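Local atomic coordinates of sensor protein (Thermotoga maritima, PDB entry 3A0S), a protein that probably acts as the ATP-dependent sensor histidine kinase of a two-component system, of which this chain is the PAS domain. Residues K57-L62 with N73-P78; A50-F54 with L87-I92; D11-W17 with V32-L37. All coordinates share one frame; numbering follows the deposited sequence.

All three contacts reach one antiparallel sheet of the PAS fold, and their chemistry changes with depth. Contact 1 is a surface contact, the hairpin of strands 60-67 and 70-80, held by backbone hydrogen bonds. Contact 2 is buried and has none across it: helix 44-56 lays A50, V53 and F54 on strand 87-95. The two meet where V60 CG2 packs on V53 CG2, and S77 of contact 1 pairs with I91 of contact 2. Contact 3, partly buried, mixes both styles, its centre about 17 Å from that of contact 1 on the other side of the chain's centre. It reaches contact 2 through L37 and I92.

Contact 1 (K57-L62 with N73-P78); sequences KEPVFL and NIRFSP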
ATOM      1  N   LYS A  57     -10.509   9.699  -4.394  1.00 28.60           N
ATOM      2  CA  LYS A  57     -11.333   9.300  -3.236  1.00 29.73           C
ATOM      3  C   LYS A  57     -12.155   8.028  -3.472  1.00 30.50           C
ATOM      4  O   LYS A  57     -13.220   7.860  -2.870  1.00 31.45           O
ATOM      5  CB  LYS A  57     -12.320  10.411  -2.825  1.00 29.23           C
ATOM      6  CG  LYS A  57     -11.849  11.824  -2.983  1.00 28.36           C
ATOM      7  CD  LYS A  57     -12.972  12.736  -2.487  1.00 25.72           C
ATOM      8  CE  LYS A  57     -12.745  14.151  -2.883  1.00 25.16           C
ATOM      9  NZ  LYS A  57     -13.711  15.051  -2.174  1.00 20.89           N
ATOM     10  N   GLU A  58     -11.679   7.157  -4.357  1.00 30.41           N
ATOM     11  CA  GLU A  58     -12.394   5.922  -4.689  1.00 31.12           C
ATOM     12  C   GLU A  58     -11.453   4.718  -4.627  1.00 30.38           C
ATOM     13  O   GLU A  58     -10.338   4.799  -5.132  1.00 29.93           O
ATOM     14  CB  GLU A  58     -13.049   6.016  -6.072  0.50 31.54           C
ATOM     15  CG  GLU A  58     -14.473   6.581  -6.062  0.50 33.80           C
ATOM     16  CD  GLU A  58     -15.480   5.656  -5.388  0.50 35.76           C
ATOM     17  OE1 GLU A  58     -15.730   4.546  -5.913  0.50 36.71           O
ATOM     18  OE2 GLU A  58     -16.031   6.050  -4.336  0.50 37.24           O
ATOM     19  N   PRO A  59     -11.912   3.601  -4.031  1.00 30.60           N
ATOM     20  CA  PRO A  59     -11.055   2.424  -4.036  1.00 29.99           C
ATOM     21  C   PRO A  59     -10.874   1.810  -5.421  1.00 29.92           C
ATOM     22  O   PRO A  59     -11.702   2.021  -6.325  1.00 29.94           O
ATOM     23  CB  PRO A  59     -11.769   1.460  -3.086  1.00 29.79           C
ATOM     24  CG  PRO A  59     -13.212   1.865  -3.169  1.00 30.92           C
ATOM     25  CD  PRO A  59     -13.172   3.355  -3.306  1.00 30.62           C
ATOM     26  N   VAL A  60      -9.776   1.081  -5.579  1.00 29.22           N
ATOM     27  CA  VAL A  60      -9.422   0.434  -6.829  1.00 29.43           C
ATOM     28  C   VAL A  60      -8.985  -0.993  -6.503  1.00 29.10           C
ATOM     29  O   VAL A  60      -8.206  -1.226  -5.585  1.00 27.49           O
ATOM     30  CB  VAL A  60      -8.273   1.181  -7.550  1.00 30.26           C
ATOM     31  CG1 VAL A  60      -7.610   0.309  -8.594  1.00 33.03           C
ATOM     32  CG2 VAL A  60      -8.781   2.479  -8.178  1.00 31.74           C
ATOM     33  N   PHE A  61      -9.494  -1.940  -7.277  1.00 29.00           N
ATOM     34  CA  PHE A  61      -9.044  -3.314  -7.190  1.00 29.44           C
ATOM     35  C   PHE A  61      -8.339  -3.674  -8.484  1.00 29.30           C
ATOM     36  O   PHE A  61      -8.894  -3.519  -9.587  1.00 29.63           O
ATOM     37  CB  PHE A  61     -10.234  -4.242  -6.904  1.00 29.27           C
ATOM     38  CG  PHE A  61      -9.880  -5.707  -6.908  1.00 30.90           C
ATOM     39  CD1 PHE A  61      -9.356  -6.316  -5.764  1.00 32.50           C
ATOM     40  CD2 PHE A  61     -10.071  -6.480  -8.049  1.00 32.30           C
ATOM     41  CE1 PHE A  61      -9.017  -7.683  -5.773  1.00 31.74           C
ATOM     42  CE2 PHE A  61      -9.739  -7.846  -8.066  1.00 32.35           C
ATOM     43  CZ  PHE A  61      -9.213  -8.439  -6.926  1.00 30.75           C
ATOM     44  N   LEU A  62      -7.106  -4.145  -8.364  1.00 29.46           N
ATOM     45  CA  LEU A  62      -6.395  -4.654  -9.517  1.00 30.41           C
ATOM     46  C   LEU A  62      -6.196  -6.151  -9.336  1.00 30.45           C
ATOM     47  O   LEU A  62      -5.875  -6.625  -8.243  1.00 29.86           O
ATOM     48  CB  LEU A  62      -5.043  -3.964  -9.678  1.00 30.17           C
ATOM     49  CG  LEU A  62      -4.883  -2.436  -9.667  1.00 32.49           C
ATOM     50  CD1 LEU A  62      -3.410  -2.135  -9.686  1.00 32.50           C
ATOM     51  CD2 LEU A  62      -5.582  -1.750 -10.847  1.00 33.02           C
ATOM     52  N   ASN A  73      -3.640 -10.094  -6.556  1.00 23.20           N
ATOM     53  CA  ASN A  73      -4.703  -9.110  -6.381  1.00 23.44           C
ATOM     54  C   ASN A  73      -4.132  -7.967  -5.525  1.00 23.19           C
ATOM     55  O   ASN A  73      -3.470  -8.198  -4.519  1.00 22.62           O
ATOM     56  CB  ASN A  73      -5.852  -9.679  -5.560  1.00 24.03           C
ATOM     57  CG  ASN A  73      -6.596 -10.813  -6.221  1.00 25.77           C
ATOM     58  OD1 ASN A  73      -6.457 -11.083  -7.409  1.00 27.30           O
ATOM     59  ND2 ASN A  73      -7.434 -11.482  -5.422  1.00 25.79           N
ATOM     60  N   ILE A  74      -4.405  -6.731  -5.901  1.00 23.07           N
ATOM     61  CA  ILE A  74      -4.039  -5.598  -5.053  1.00 23.34           C
ATOM     62  C   ILE A  74      -5.250  -4.679  -4.885  1.00 23.88           C
ATOM     63  O   ILE A  74      -5.854  -4.244  -5.869  1.00 24.07           O
ATOM     64  CB  ILE A  74      -2.823  -4.826  -5.601  1.00 22.77           C
ATOM     65  CG1 ILE A  74      -1.642  -5.773  -5.859  1.00 24.51           C
ATOM     66  CG2 ILE A  74      -2.424  -3.681  -4.655  1.00 22.72           C
ATOM     67  CD1 ILE A  74      -0.354  -5.087  -6.306  1.00 25.58           C
ATOM     68  N   ARG A  75      -5.620  -4.387  -3.637  1.00 23.07           N
ATOM     69  CA  ARG A  75      -6.712  -3.441  -3.399  1.00 23.39           C
ATOM     70  C   ARG A  75      -6.114  -2.197  -2.784  1.00 22.54           C
ATOM     71  O   ARG A  75      -5.229  -2.274  -1.936  1.00 21.40           O
ATOM     72  CB  ARG A  75      -7.746  -4.034  -2.435  0.50 22.96           C
ATOM     73  CG  ARG A  75      -8.938  -3.111  -2.112  0.50 24.00           C
ATOM     74  CD  ARG A  75     -10.008  -3.846  -1.296  0.50 26.05           C
ATOM     75  NE  ARG A  75      -9.503  -4.274   0.013  0.50 30.01           N
ATOM     76  CZ  ARG A  75      -9.733  -5.465   0.563  0.50 32.12           C
ATOM     77  NH1 ARG A  75     -10.467  -6.373  -0.067  0.50 32.79           N
ATOM     78  NH2 ARG A  75      -9.239  -5.752   1.758  0.50 32.57           N
ATOM     79  N   PHE A  76      -6.615  -1.048  -3.221  1.00 20.76           N
ATOM     80  CA  PHE A  76      -6.238   0.251  -2.680  1.00 20.46           C
ATOM     81  C   PHE A  76      -7.482   0.903  -2.115  1.00 21.37           C
ATOM     82  O   PHE A  76      -8.456   1.162  -2.849  1.00 21.86           O
ATOM     83  CB  PHE A  76      -5.703   1.145  -3.791  1.00 20.48           C
ATOM     84  CG  PHE A  76      -4.507   0.604  -4.515  1.00 19.64           C
ATOM     85  CD1 PHE A  76      -4.621  -0.370  -5.504  1.00 20.76           C
ATOM     86  CD2 PHE A  76      -3.265   1.117  -4.232  1.00 21.44           C
ATOM     87  CE1 PHE A  76      -3.488  -0.819  -6.189  1.00 20.19           C
ATOM     88  CE2 PHE A  76      -2.139   0.678  -4.893  1.00 19.88           C
ATOM     89  CZ  PHE A  76      -2.235  -0.273  -5.879  1.00 20.50           C
ATOM     90  N   SER A  77      -7.444   1.205  -0.825  1.00 21.35           N
ATOM     91  CA  SER A  77      -8.619   1.751  -0.145  1.00 22.11           C
ATOM     92  C   SER A  77      -8.299   3.061   0.572  1.00 21.46           C
ATOM     93  O   SER A  77      -7.645   3.039   1.603  1.00 21.58           O
ATOM     94  CB  SER A  77      -9.093   0.754   0.906  1.00 22.96           C
ATOM     95  OG  SER A  77      -9.318  -0.541   0.337  1.00 28.14           O
ATOM     96  N   PRO A  78      -8.834   4.194   0.071  1.00 21.16           N
ATOM     97  CA  PRO A  78      -8.650   5.467   0.796  1.00 22.08           C
ATOM     98  C   PRO A  78      -9.418   5.397   2.113  1.00 21.09           C
ATOM     99  O   PRO A  78     -10.455   4.724   2.200  1.00 21.84           O
ATOM    100  CB  PRO A  78      -9.245   6.509  -0.149  1.00 22.81           C
ATOM    101  CG  PRO A  78     -10.199   5.741  -0.986  1.00 25.16           C
ATOM    102  CD  PRO A  78      -9.709   4.343  -1.106  1.00 22.30           C
TER
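The antiparallel hairpin of strands 60-67 and 70-80, at one border of the PAS sheet, pairs V60 with F76, F61 with R75 and L62 with I74. V60 and L62 lie in hydrogen-bonded pairs. V60 N gives to F76 O at 3.0 Å and F76 N answers to V60 O; L62 N aims almost straight at I74 O (2.8 Å, 177° at the hydrogen), and I74 N returns the bond to L62 O. F61 and R75, between them, form a non-hydrogen-bonded pair with CA atoms 4.5 Å apart. On the face that carries V60 and L62, L62 CD1 reaches F76 CE1 at 3.7 Å, and F76 goes on to pack against V49 and V53 of helix 44-56. On the other face, F61 holds CG opposite its backbone N (chi1 175°), which turns the ring across to N73 on the neighbouring strand. There F61 CZ comes within 3.6 Å of N73 CG, the ring and amide planes 62° apart and ND2 in the ring plane at its edge. With an alanine in place of N73, the F61 ring would probably lose its amide neighbour and be freer to turn. Just before strand 60-67 begins, P59 and P78 meet: P78 CD rests 3.7 Å from P59 N, and P59 CA makes a CA-H...O contact of 3.1 Å to F76 O.

Contact 2 (A50-F54 with L87-I92); sequences AESVF and LEGVII
A chi1 of -175° carries CG of F54 opposite its backbone N and stretches the ring off helix 44-56 to the start of strand 87-95, while a chi1 of 173° at V90 points CG2 at F54 and the A50 carbonyl, and CG1 at A50 CB and V53. V90 CG2, lying beside its own backbone N, touches F54 CB at 3.7 Å and lies equally near A50 O, the carbonyl that already accepts the helical hydrogen bond from F54 N. V90 CG1 lies 4.2 Å from A50 CB, with V53 CG1 slightly farther off. Two residues on, I92 CD1 meets A50 CB at 4.1 Å, so the methyl of A50 touches both V90 and I92.

The phenyl ring of F54 meets the strand with its rim. Its CE1 lies 3.6 Å from G89 N and 3.8 Å from L87 CB, as the F54 and L87 side chains run past each other in opposite directions. The carbonyl oxygens of L87 and G89 lie in the ring plane at its edge, L87 O being 3.7 Å from F54 CZ. G89 has backbone angles at which a CB would press on the carbonyl O of E88, which accounts for a glycine at this place. No hydrogen bond crosses the contact, which is van der Waals packing of apolar side chains, partly against backbone polar atoms.

The axes of segments 50-54 and 87-92 lie at 134° between their N-to-C directions. Strand 87-95 runs between strands 4-9 and 70-80, V90 pairing with L8 and I91 with S77, and the helix also spans both neighbours, A50 resting on L8 and V53 on F76 and P78.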
ATOM      1  N   ALA A  50      -1.581   4.393  -5.771  1.00 23.03           N
ATOM      2  CA  ALA A  50      -2.149   4.817  -4.480  1.00 23.28           C
ATOM      3  C   ALA A  50      -2.411   6.325  -4.491  1.00 23.90           C
ATOM      4  O   ALA A  50      -3.410   6.788  -3.947  1.00 23.22           O
ATOM      5  CB  ALA A  50      -1.187   4.433  -3.329  1.00 23.17           C
ATOM      6  N   GLU A  51      -1.507   7.093  -5.103  1.00 24.97           N
ATOM      7  CA  GLU A  51      -1.688   8.559  -5.225  1.00 26.59           C
ATOM      8  C   GLU A  51      -2.947   8.873  -6.003  1.00 25.51           C
ATOM      9  O   GLU A  51      -3.722   9.747  -5.630  1.00 25.63           O
ATOM     10  CB  GLU A  51      -0.500   9.219  -5.951  1.00 27.37           C
ATOM     11  CG  GLU A  51       0.814   9.170  -5.203  1.00 30.91           C
ATOM     12  CD  GLU A  51       1.960   9.960  -5.874  1.00 31.77           C
ATOM     13  OE1 GLU A  51       1.975  10.111  -7.099  1.00 36.64           O
ATOM     14  OE2 GLU A  51       2.865  10.418  -5.138  1.00 39.79           O
ATOM     15  N   SER A  52      -3.126   8.183  -7.121  1.00 25.49           N
ATOM     16  CA  SER A  52      -4.313   8.371  -7.936  1.00 25.67           C
ATOM     17  C   SER A  52      -5.613   8.010  -7.207  1.00 25.33           C
ATOM     18  O   SER A  52      -6.611   8.740  -7.283  1.00 25.88           O
ATOM     19  CB  SER A  52      -4.180   7.576  -9.238  1.00 26.40           C
ATOM     20  OG  SER A  52      -5.262   7.846 -10.094  1.00 30.67           O
ATOM     21  N   VAL A  53      -5.596   6.892  -6.478  1.00 24.61           N
ATOM     22  CA  VAL A  53      -6.724   6.464  -5.657  1.00 24.64           C
ATOM     23  C   VAL A  53      -7.074   7.507  -4.589  1.00 24.91           C
ATOM     24  O   VAL A  53      -8.240   7.822  -4.361  1.00 24.96           O
ATOM     25  CB  VAL A  53      -6.383   5.101  -4.982  1.00 24.89           C
ATOM     26  CG1 VAL A  53      -7.347   4.791  -3.843  1.00 25.81           C
ATOM     27  CG2 VAL A  53      -6.347   3.993  -6.041  1.00 24.83           C
ATOM     28  N   PHE A  54      -6.054   8.033  -3.913  1.00 24.36           N
ATOM     29  CA  PHE A  54      -6.274   9.055  -2.907  1.00 24.81           C
ATOM     30  C   PHE A  54      -6.932  10.298  -3.521  1.00 25.58           C
ATOM     31  O   PHE A  54      -7.978  10.749  -3.037  1.00 25.41           O
ATOM     32  CB  PHE A  54      -4.951   9.403  -2.237  1.00 23.92           C
ATOM     33  CG  PHE A  54      -5.080  10.365  -1.090  1.00 23.32           C
ATOM     34  CD1 PHE A  54      -5.399   9.920   0.191  1.00 24.90           C
ATOM     35  CD2 PHE A  54      -4.891  11.729  -1.293  1.00 25.70           C
ATOM     36  CE1 PHE A  54      -5.498  10.840   1.252  1.00 25.18           C
ATOM     37  CE2 PHE A  54      -5.014  12.645  -0.236  1.00 25.42           C
ATOM     38  CZ  PHE A  54      -5.330  12.198   1.029  1.00 25.25           C
ATOM     39  N   LEU A  87      -9.438  12.902   4.892  1.00 19.70           N
ATOM     40  CA  LEU A  87      -8.802  11.819   4.146  1.00 20.86           C
ATOM     41  C   LEU A  87      -7.388  11.663   4.644  1.00 22.70           C
ATOM     42  O   LEU A  87      -6.603  12.612   4.531  1.00 23.10           O
ATOM     43  CB  LEU A  87      -8.805  12.128   2.651  1.00 22.39           C
ATOM     44  CG  LEU A  87     -10.063  11.655   1.942  1.00 25.63           C
ATOM     45  CD1 LEU A  87     -10.200  12.307   0.546  1.00 27.13           C
ATOM     46  CD2 LEU A  87     -10.101  10.124   1.839  1.00 26.33           C
ATOM     47  N   GLU A  88      -7.049  10.492   5.193  1.00 22.79           N
ATOM     48  CA  GLU A  88      -5.779  10.312   5.902  1.00 23.72           C
ATOM     49  C   GLU A  88      -4.786   9.345   5.229  1.00 23.35           C
ATOM     50  O   GLU A  88      -3.641   9.238   5.671  1.00 24.66           O
ATOM     51  CB  GLU A  88      -5.945  10.038   7.396  0.50 23.06           C
ATOM     52  CG  GLU A  88      -6.275  11.305   8.208  0.50 21.97           C
ATOM     53  CD  GLU A  88      -5.139  12.332   8.242  0.50 21.35           C
ATOM     54  OE1 GLU A  88      -3.969  11.953   8.042  0.50 22.53           O
ATOM     55  OE2 GLU A  88      -5.429  13.526   8.458  0.50 16.46           O
ATOM     56  N   GLY A  89      -5.188   8.689   4.147  1.00 22.37           N
ATOM     57  CA  GLY A  89      -4.223   7.849   3.438  1.00 21.74           C
ATOM     58  C   GLY A  89      -4.914   6.745   2.689  1.00 21.68           C
ATOM     59  O   GLY A  89      -6.086   6.847   2.365  1.00 21.04           O
ATOM     60  N   VAL A  90      -4.146   5.704   2.369  1.00 20.10           N
ATOM     61  CA  VAL A  90      -4.614   4.596   1.524  1.00 20.16           C
ATOM     62  C   VAL A  90      -4.055   3.287   2.109  1.00 20.31           C
ATOM     63  O   VAL A  90      -2.852   3.193   2.365  1.00 20.48           O
ATOM     64  CB  VAL A  90      -4.114   4.785   0.078  1.00 20.56           C
ATOM     65  CG1 VAL A  90      -4.451   3.551  -0.771  1.00 20.91           C
ATOM     66  CG2 VAL A  90      -4.691   6.061  -0.568  1.00 21.47           C
ATOM     67  N   ILE A  91      -4.927   2.307   2.303  1.00 18.79           N
ATOM     68  CA  ILE A  91      -4.545   0.952   2.712  1.00 19.61           C
ATOM     69  C   ILE A  91      -4.401   0.104   1.446  1.00 19.00           C
ATOM     70  O   ILE A  91      -5.267   0.092   0.561  1.00 19.25           O
ATOM     71  CB  ILE A  91      -5.594   0.326   3.637  1.00 20.48           C
ATOM     72  CG1 ILE A  91      -5.787   1.186   4.888  1.00 22.93           C
ATOM     73  CG2 ILE A  91      -5.143  -1.096   4.019  1.00 20.54           C
ATOM     74  CD1 ILE A  91      -7.173   1.029   5.549  1.00 27.08           C
ATOM     75  N   ILE A  92      -3.247  -0.557   1.336  1.00 18.17           N
ATOM     76  CA  ILE A  92      -2.956  -1.437   0.216  1.00 17.80           C
ATOM     77  C   ILE A  92      -2.902  -2.881   0.736  1.00 18.43           C
ATOM     78  O   ILE A  92      -2.161  -3.190   1.668  1.00 18.67           O
ATOM     79  CB  ILE A  92      -1.629  -1.029  -0.447  1.00 17.93           C
ATOM     80  CG1 ILE A  92      -1.658   0.470  -0.786  1.00 19.09           C
ATOM     81  CG2 ILE A  92      -1.377  -1.889  -1.688  1.00 19.45           C
ATOM     82  CD1 ILE A  92      -0.271   0.961  -1.271  1.00 20.54           C
TER

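Contact 3 (D11-W17 with V32-L37); sequences DGRITEW and VLGRRL
W17 and V32 form the tight end of this contact: V32 CG2 stands over one face of the indole, 3.6 Å from the centroid of the five-membered ring in a CH-pi contact, and 3.4 Å from CD2. The methyl gets there by sitting between the backbone N and the carbonyl carbon of V32, with CG1 opposite that carbon (chi1 -64°). The indole NE1 is hydrogen-bonded to L27 O. I14 fills the next place, its CD1 3.8 Å from V32 CB and 4.0 Å from L37 CD1, and L37 CD1 also lies at the indole's edge.

Backbone bonds join the two segments beside this apolar patch. I14 takes part in two, I14 N giving to R35 O and G34 N to I14 O, each at 2.8 Å, while L37 N reaches G12 O. The type II turn from V32 to R35, with G34 at positive phi, sets G34 N against strand 14-17. At the backbone angles of G12 a CB would press on the carbonyl O of D11, reason enough for a glycine there.

Toward solvent the packing gives way to long arginines. R13 NH1 donates to G34 O (3.2 Å) in the carbonyl plane, the oxygen lying near the guanidinium plane. R36 is modelled in two conformers, so its approach to R13 NH2 is doubtful; D39 offers R36 a long, weak ion pair. Beyond the patch, T15 and E16 both face T7 in a classic beta bulge. This packing of the second strand against the loop after the short helices belongs to the PAS fold, whose sheet has the strand order 2-1-5-4-3.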
ATOM      1  N   ASP A  11       0.588  11.741   2.832  1.00 21.55           N
ATOM      2  CA  ASP A  11       1.822  12.152   2.183  1.00 22.17           C
ATOM      3  C   ASP A  11       2.608  11.030   1.539  1.00 21.55           C
ATOM      4  O   ASP A  11       3.737  11.256   1.093  1.00 23.30           O
ATOM      5  CB  ASP A  11       2.694  12.913   3.167  1.00 21.89           C
ATOM      6  CG  ASP A  11       1.991  14.126   3.706  1.00 23.29           C
ATOM      7  OD1 ASP A  11       1.700  15.050   2.926  1.00 25.25           O
ATOM      8  OD2 ASP A  11       1.684  14.129   4.885  1.00 23.40           O
ATOM      9  N   GLY A  12       2.038   9.839   1.498  1.00 20.36           N
ATOM     10  CA  GLY A  12       2.692   8.711   0.851  1.00 19.99           C
ATOM     11  C   GLY A  12       3.634   7.929   1.740  1.00 19.54           C
ATOM     12  O   GLY A  12       4.377   7.070   1.228  1.00 19.95           O
ATOM     13  N   ARG A  13       3.649   8.208   3.039  1.00 19.58           N
ATOM     14  CA  ARG A  13       4.556   7.549   3.989  1.00 19.60           C
ATOM     15  C   ARG A  13       3.988   6.268   4.529  1.00 19.18           C
ATOM     16  O   ARG A  13       2.813   6.181   4.879  1.00 18.85           O
ATOM     17  CB  ARG A  13       4.848   8.460   5.179  1.00 20.25           C
ATOM     18  CG  ARG A  13       5.392   9.765   4.686  1.00 24.72           C
ATOM     19  CD  ARG A  13       6.166  10.487   5.684  1.00 25.99           C
ATOM     20  NE  ARG A  13       6.744  11.668   5.018  1.00 27.59           N
ATOM     21  CZ  ARG A  13       7.933  11.745   4.430  1.00 27.33           C
ATOM     22  NH1 ARG A  13       8.781  10.702   4.393  1.00 27.95           N
ATOM     23  NH2 ARG A  13       8.305  12.907   3.883  1.00 28.02           N
ATOM     24  N   ILE A  14       4.878   5.304   4.705  1.00 18.51           N
ATOM     25  CA  ILE A  14       4.449   4.005   5.187  1.00 18.76           C
ATOM     26  C   ILE A  14       4.164   4.114   6.688  1.00 18.62           C
ATOM     27  O   ILE A  14       5.056   4.386   7.518  1.00 18.91           O
ATOM     28  CB  ILE A  14       5.510   2.909   4.906  1.00 18.25           C
ATOM     29  CG1 ILE A  14       5.634   2.672   3.421  1.00 20.49           C
ATOM     30  CG2 ILE A  14       5.151   1.596   5.596  1.00 18.68           C
ATOM     31  CD1 ILE A  14       6.960   1.982   3.066  1.00 18.17           C
ATOM     32  N   THR A  15       2.906   3.848   7.055  1.00 18.52           N
ATOM     33  CA  THR A  15       2.517   3.893   8.460  1.00 19.37           C
ATOM     34  C   THR A  15       2.199   2.528   9.010  1.00 19.57           C
ATOM     35  O   THR A  15       2.159   2.362  10.238  1.00 20.15           O
ATOM     36  CB  THR A  15       1.320   4.814   8.709  1.00 20.54           C
ATOM     37  OG1 THR A  15       0.211   4.310   7.955  1.00 21.90           O
ATOM     38  CG2 THR A  15       1.654   6.240   8.290  1.00 21.14           C
ATOM     39  N   GLU A  16       1.965   1.549   8.136  1.00 19.42           N
ATOM     40  CA  GLU A  16       1.778   0.141   8.540  1.00 20.55           C
ATOM     41  C   GLU A  16       2.468  -0.775   7.531  1.00 19.07           C
ATOM     42  O   GLU A  16       2.439  -0.481   6.345  1.00 18.12           O
ATOM     43  CB  GLU A  16       0.268  -0.230   8.682  1.00 21.18           C
ATOM     44  CG  GLU A  16      -0.540   0.648   9.678  1.00 24.75           C
ATOM     45  CD  GLU A  16      -2.001   0.226   9.867  1.00 25.76           C
ATOM     46  OE1 GLU A  16      -2.719  -0.115   8.897  1.00 27.89           O
ATOM     47  OE2 GLU A  16      -2.415   0.246  11.042  1.00 31.26           O
ATOM     48  N   TRP A  17       3.053  -1.871   8.013  1.00 19.16           N
ATOM     49  CA  TRP A  17       3.730  -2.839   7.166  1.00 18.54           C
ATOM     50  C   TRP A  17       3.743  -4.120   7.965  1.00 19.67           C
ATOM     51  O   TRP A  17       4.533  -4.288   8.882  1.00 20.60           O
ATOM     52  CB  TRP A  17       5.143  -2.357   6.878  1.00 17.58           C
ATOM     53  CG  TRP A  17       5.985  -3.202   5.955  1.00 18.42           C
ATOM     54  CD1 TRP A  17       6.721  -4.316   6.298  1.00 20.01           C
ATOM     55  CD2 TRP A  17       6.250  -2.959   4.565  1.00 17.67           C
ATOM     56  NE1 TRP A  17       7.414  -4.779   5.200  1.00 20.85           N
ATOM     57  CE2 TRP A  17       7.140  -3.963   4.122  1.00 18.63           C
ATOM     58  CE3 TRP A  17       5.828  -1.978   3.654  1.00 18.60           C
ATOM     59  CZ2 TRP A  17       7.614  -4.012   2.794  1.00 20.47           C
ATOM     60  CZ3 TRP A  17       6.330  -2.008   2.345  1.00 20.17           C
ATOM     61  CH2 TRP A  17       7.191  -3.033   1.925  1.00 20.37           C
ATOM     62  N   VAL A  32      11.259   0.224   6.883  1.00 19.45           N
ATOM     63  CA  VAL A  32      10.481   0.994   5.910  1.00 19.88           C
ATOM     64  C   VAL A  32       9.528   2.018   6.548  1.00 18.95           C
ATOM     65  O   VAL A  32       9.068   2.966   5.893  1.00 18.88           O
ATOM     66  CB  VAL A  32       9.696   0.074   4.923  1.00 21.00           C
ATOM     67  CG1 VAL A  32      10.675  -0.751   4.056  1.00 21.20           C
ATOM     68  CG2 VAL A  32       8.697  -0.820   5.663  1.00 21.71           C
ATOM     69  N   LEU A  33       9.217   1.840   7.822  1.00 19.26           N
ATOM     70  CA  LEU A  33       8.247   2.718   8.439  1.00 19.10           C
ATOM     71  C   LEU A  33       8.675   4.171   8.337  1.00 18.77           C
ATOM     72  O   LEU A  33       9.847   4.494   8.584  1.00 19.25           O
ATOM     73  CB  LEU A  33       8.153   2.329   9.907  0.50 20.60           C
ATOM     74  CG  LEU A  33       6.967   2.880  10.670  0.50 19.16           C
ATOM     75  CD1 LEU A  33       5.646   2.250  10.245  0.50 19.02           C
ATOM     76  CD2 LEU A  33       7.213   2.617  12.147  0.50 20.90           C
ATOM     77  N   GLY A  34       7.743   5.048   7.972  1.00 17.63           N
ATOM     78  CA  GLY A  34       8.032   6.454   7.860  1.00 18.48           C
ATOM     79  C   GLY A  34       8.526   6.889   6.497  1.00 18.39           C
ATOM     80  O   GLY A  34       8.555   8.077   6.209  1.00 20.82           O
ATOM     81  N   ARG A  35       8.913   5.947   5.654  1.00 18.25           N
ATOM     82  CA  ARG A  35       9.487   6.297   4.350  1.00 18.51           C
ATOM     83  C   ARG A  35       8.405   6.388   3.281  1.00 18.19           C
ATOM     84  O   ARG A  35       7.330   5.759   3.412  1.00 18.49           O
ATOM     85  CB  ARG A  35      10.539   5.277   3.942  1.00 18.13           C
ATOM     86  CG  ARG A  35      11.606   5.096   5.006  1.00 17.73           C
ATOM     87  CD  ARG A  35      12.629   4.074   4.601  1.00 17.42           C
ATOM     88  NE  ARG A  35      13.650   3.885   5.642  1.00 17.72           N
ATOM     89  CZ  ARG A  35      14.761   4.598   5.716  1.00 16.52           C
ATOM     90  NH1 ARG A  35      15.008   5.561   4.814  1.00 16.56           N
ATOM     91  NH2 ARG A  35      15.660   4.347   6.671  1.00 17.35           N
ATOM     92  N   ARG A  36       8.694   7.156   2.232  1.00 18.87           N
ATOM     93  CA  ARG A  36       7.757   7.165   1.122  1.00 19.26           C
ATOM     94  C   ARG A  36       7.815   5.875   0.356  1.00 20.07           C
ATOM     95  O   ARG A  36       8.879   5.456  -0.062  1.00 19.59           O
ATOM     96  CB  ARG A  36       7.787   8.419   0.280  0.50 21.17           C
ATOM     97  CG  ARG A  36       6.674   9.308   0.779  0.50 22.04           C
ATOM     98  CD  ARG A  36       6.295  10.230  -0.239  0.50 21.50           C
ATOM     99  NE  ARG A  36       6.856  11.535   0.099  0.50 21.97           N
ATOM    100  CZ  ARG A  36       8.138  11.889   0.067  0.50 29.24           C
ATOM    101  NH1 ARG A  36       9.084  11.042  -0.286  0.50 29.73           N
ATOM    102  NH2 ARG A  36       8.475  13.124   0.421  0.50 30.73           N
ATOM    103  N   LEU A  37       6.666   5.236   0.155  1.00 18.28           N
ATOM    104  CA  LEU A  37       6.631   3.983  -0.592  1.00 18.75           C
ATOM    105  C   LEU A  37       7.263   4.127  -1.961  1.00 19.58           C
ATOM    106  O   LEU A  37       7.971   3.219  -2.413  1.00 19.48           O
ATOM    107  CB  LEU A  37       5.178   3.470  -0.763  1.00 18.84           C
ATOM    108  CG  LEU A  37       5.097   2.096  -1.440  1.00 19.12           C
ATOM    109  CD1 LEU A  37       5.718   0.998  -0.568  1.00 19.06           C
ATOM    110  CD2 LEU A  37       3.643   1.713  -1.693  1.00 20.41           C
TER